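PDB 4L63: ECXA from Escherichia coli, which is probably a zinc-dependent metallopeptidase of the metzincin-like kind, with a zinc ion bound by three histidines. Local coordinates for residues L184-C189 and V234-R239. Numbering follows the deposited sequence.
Sequences LEVARC and VRVMRR
Val236 stands with CG1 anti to its own backbone N (chi1 171°), which splits its two methyls between two neighbours: CG1 is turned to Val186 and CG2 to Ala187. On the facing side Val186, at chi1 -65°, sets its CG1 anti to the carbonyl carbon. Val186 CG1 meets Val236 CG1 at 3.9 Å, and Val186 CB lies 4.1 Å from Val236 CG1. The two branched side chains meet at a slant, methyl against methyl. The second branch makes a looser touch, Val236 CG2 lying 4.2 Å from Ala187 CB.

One helix residue can reach two consecutive residues because the backbone turns at Ala187, which has a left-handed conformation; in a continuing strand successive side chains would alternate, whereas here both CB atoms point toward the helix. Glu185 and Arg188, which take no part in the contact with the helix, pair within their own segment. Arg188 forms a salt bridge with Glu185, its NH1 giving a nearly straight hydrogen bond of 2.8 Å to Glu185 OE1 while NE reaches OE2 from above the carboxylate plane.

Leu22 touches both valines and Met237, extending the apolar patch, and Asn248 of helix 246-249 packs on Val236. Two residues beyond Ala187, Cys189 is joined to Cys252 by a disulfide, and the Ala187 carbonyl accepts a hydrogen bond from Ser251 OG. This is plain apolar packing of helix 228-239 on Val186, from the central strand of a three-stranded antiparallel sheet, and on the turn at Ala187, with the Val186 side chain about 12 Å from those of the zinc ligands His164 and His170 of the HExxH site.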
loop_
_atom_site.group_PDB
_atom_site.type_symbol
_atom_site.label_atom_id
_atom_site.label_comp_id
_atom_site.label_asym_id
_atom_site.label_seq_id
_atom_site.Cartn_x
_atom_site.Cartn_y
_atom_site.Cartn_z
ATOM N N LEU A 184 3.459 -6.126 -19.281
ATOM C CA LEU A 184 3.506 -6.526 -17.883
ATOM C C LEU A 184 3.328 -5.278 -17.039
ATOM O O LEU A 184 3.964 -4.258 -17.318
ATOM C CB LEU A 184 4.834 -7.210 -17.536
ATOM C CG LEU A 184 5.087 -8.597 -18.120
ATOM C CD1 LEU A 184 6.358 -9.179 -17.519
ATOM C CD2 LEU A 184 3.903 -9.518 -17.878
ATOM N N GLU A 185 2.472 -5.360 -16.026
ATOM C CA GLU A 185 2.210 -4.228 -15.153
ATOM C C GLU A 185 3.476 -3.834 -14.404
ATOM O O GLU A 185 4.182 -4.687 -13.884
ATOM C CB GLU A 185 1.096 -4.536 -14.150
ATOM C CG GLU A 185 0.675 -3.295 -13.360
ATOM C CD GLU A 185 -0.429 -3.553 -12.344
ATOM O OE1 GLU A 185 -0.962 -4.690 -12.280
ATOM O OE2 GLU A 185 -0.757 -2.607 -11.602
ATOM N N VAL A 186 3.753 -2.537 -14.352
ATOM C CA VAL A 186 4.904 -2.048 -13.606
ATOM C C VAL A 186 4.467 -0.962 -12.616
ATOM O O VAL A 186 3.408 -0.348 -12.778
ATOM C CB VAL A 186 5.994 -1.487 -14.541
ATOM C CG1 VAL A 186 6.567 -2.601 -15.424
ATOM C CG2 VAL A 186 5.427 -0.371 -15.420
ATOM N N ALA A 187 5.286 -0.753 -11.590
ATOM C CA ALA A 187 5.178 0.430 -10.734
ATOM C C ALA A 187 3.800 0.611 -10.104
ATOM O O ALA A 187 3.352 1.744 -9.910
ATOM C CB ALA A 187 5.548 1.688 -11.539
ATOM N N ARG A 188 3.124 -0.491 -9.788
ATOM C CA ARG A 188 1.773 -0.388 -9.232
ATOM C C ARG A 188 1.730 0.467 -7.972
ATOM O O ARG A 188 2.567 0.326 -7.070
ATOM C CB ARG A 188 1.210 -1.766 -8.910
ATOM C CG ARG A 188 -0.091 -1.704 -8.112
ATOM C CD ARG A 188 -0.454 -3.085 -7.628
ATOM N NE ARG A 188 -0.778 -3.925 -8.772
ATOM C CZ ARG A 188 -1.338 -5.126 -8.678
ATOM N NH1 ARG A 188 -1.616 -5.814 -9.780
ATOM N NH2 ARG A 188 -1.632 -5.627 -7.485
ATOM N N CYS A 189 0.744 1.351 -7.915
ATOM C CA CYS A 189 0.493 2.094 -6.693
ATOM C C CYS A 189 -0.974 2.459 -6.627
ATOM O O CYS A 189 -1.437 3.354 -7.333
ATOM C CB CYS A 189 1.365 3.339 -6.617
ATOM S SG CYS A 189 1.062 4.262 -5.075
ATOM N N VAL A 234 8.111 4.692 -16.138
ATOM C CA VAL A 234 9.294 4.941 -16.964
ATOM C C VAL A 234 10.585 4.740 -16.163
ATOM O O VAL A 234 11.577 4.246 -16.703
ATOM C CB VAL A 234 9.250 6.353 -17.591
ATOM C CG1 VAL A 234 10.536 6.653 -18.367
ATOM C CG2 VAL A 234 8.047 6.464 -18.521
ATOM N N ARG A 235 10.581 5.106 -14.880
ATOM C CA ARG A 235 11.724 4.803 -14.008
ATOM C C ARG A 235 12.053 3.315 -13.998
ATOM O O ARG A 235 13.218 2.932 -13.974
ATOM C CB ARG A 235 11.471 5.256 -12.572
ATOM C CG ARG A 235 11.615 6.728 -12.360
ATOM C CD ARG A 235 11.747 7.085 -10.883
ATOM N NE ARG A 235 11.985 8.517 -10.765
ATOM C CZ ARG A 235 13.166 9.086 -10.983
ATOM N NH1 ARG A 235 14.211 8.339 -11.315
ATOM N NH2 ARG A 235 13.306 10.402 -10.868
ATOM N N VAL A 236 11.020 2.481 -13.996
ATOM C CA VAL A 236 11.207 1.043 -14.119
ATOM C C VAL A 236 11.807 0.685 -15.482
ATOM O O VAL A 236 12.760 -0.095 -15.559
ATOM C CB VAL A 236 9.883 0.288 -13.919
ATOM C CG1 VAL A 236 10.050 -1.180 -14.265
ATOM C CG2 VAL A 236 9.408 0.450 -12.468
ATOM N N MET A 237 11.264 1.279 -16.546
ATOM C CA MET A 237 11.721 0.994 -17.911
ATOM C C MET A 237 13.143 1.490 -18.131
ATOM O O MET A 237 13.838 0.998 -19.020
ATOM C CB MET A 237 10.797 1.626 -18.955
ATOM C CG MET A 237 9.338 1.136 -18.908
ATOM S SD MET A 237 9.152 -0.658 -18.815
ATOM C CE MET A 237 9.789 -1.167 -20.412
ATOM N N ARG A 238 13.571 2.470 -17.339
ATOM C CA ARG A 238 14.947 2.970 -17.438
ATOM C C ARG A 238 15.952 1.992 -16.844
ATOM O O ARG A 238 17.122 2.025 -17.196
ATOM C CB ARG A 238 15.107 4.324 -16.744
ATOM C CG ARG A 238 14.486 5.482 -17.483
ATOM C CD ARG A 238 14.643 6.764 -16.697
ATOM N NE ARG A 238 16.043 7.093 -16.449
ATOM C CZ ARG A 238 16.498 7.611 -15.313
ATOM N NH1 ARG A 238 15.662 7.854 -14.312
ATOM N NH2 ARG A 238 17.788 7.881 -15.177
ATOM N N ARG A 239 15.512 1.125 -15.939
ATOM C CA ARG A 239 16.452 0.184 -15.337
ATOM C C ARG A 239 16.181 -1.248 -15.786
ATOM O O ARG A 239 17.032 -2.123 -15.634
ATOM C CB ARG A 239 16.421 0.280 -13.809
ATOM C CG ARG A 239 15.151 -0.218 -13.158
ATOM C CD ARG A 239 15.330 -0.275 -11.649
ATOM N NE ARG A 239 14.133 -0.763 -10.973
ATOM C CZ ARG A 239 13.143 0.016 -10.549
ATOM N NH1 ARG A 239 13.205 1.332 -10.723
ATOM N NH2 ARG A 239 12.093 -0.522 -9.945
#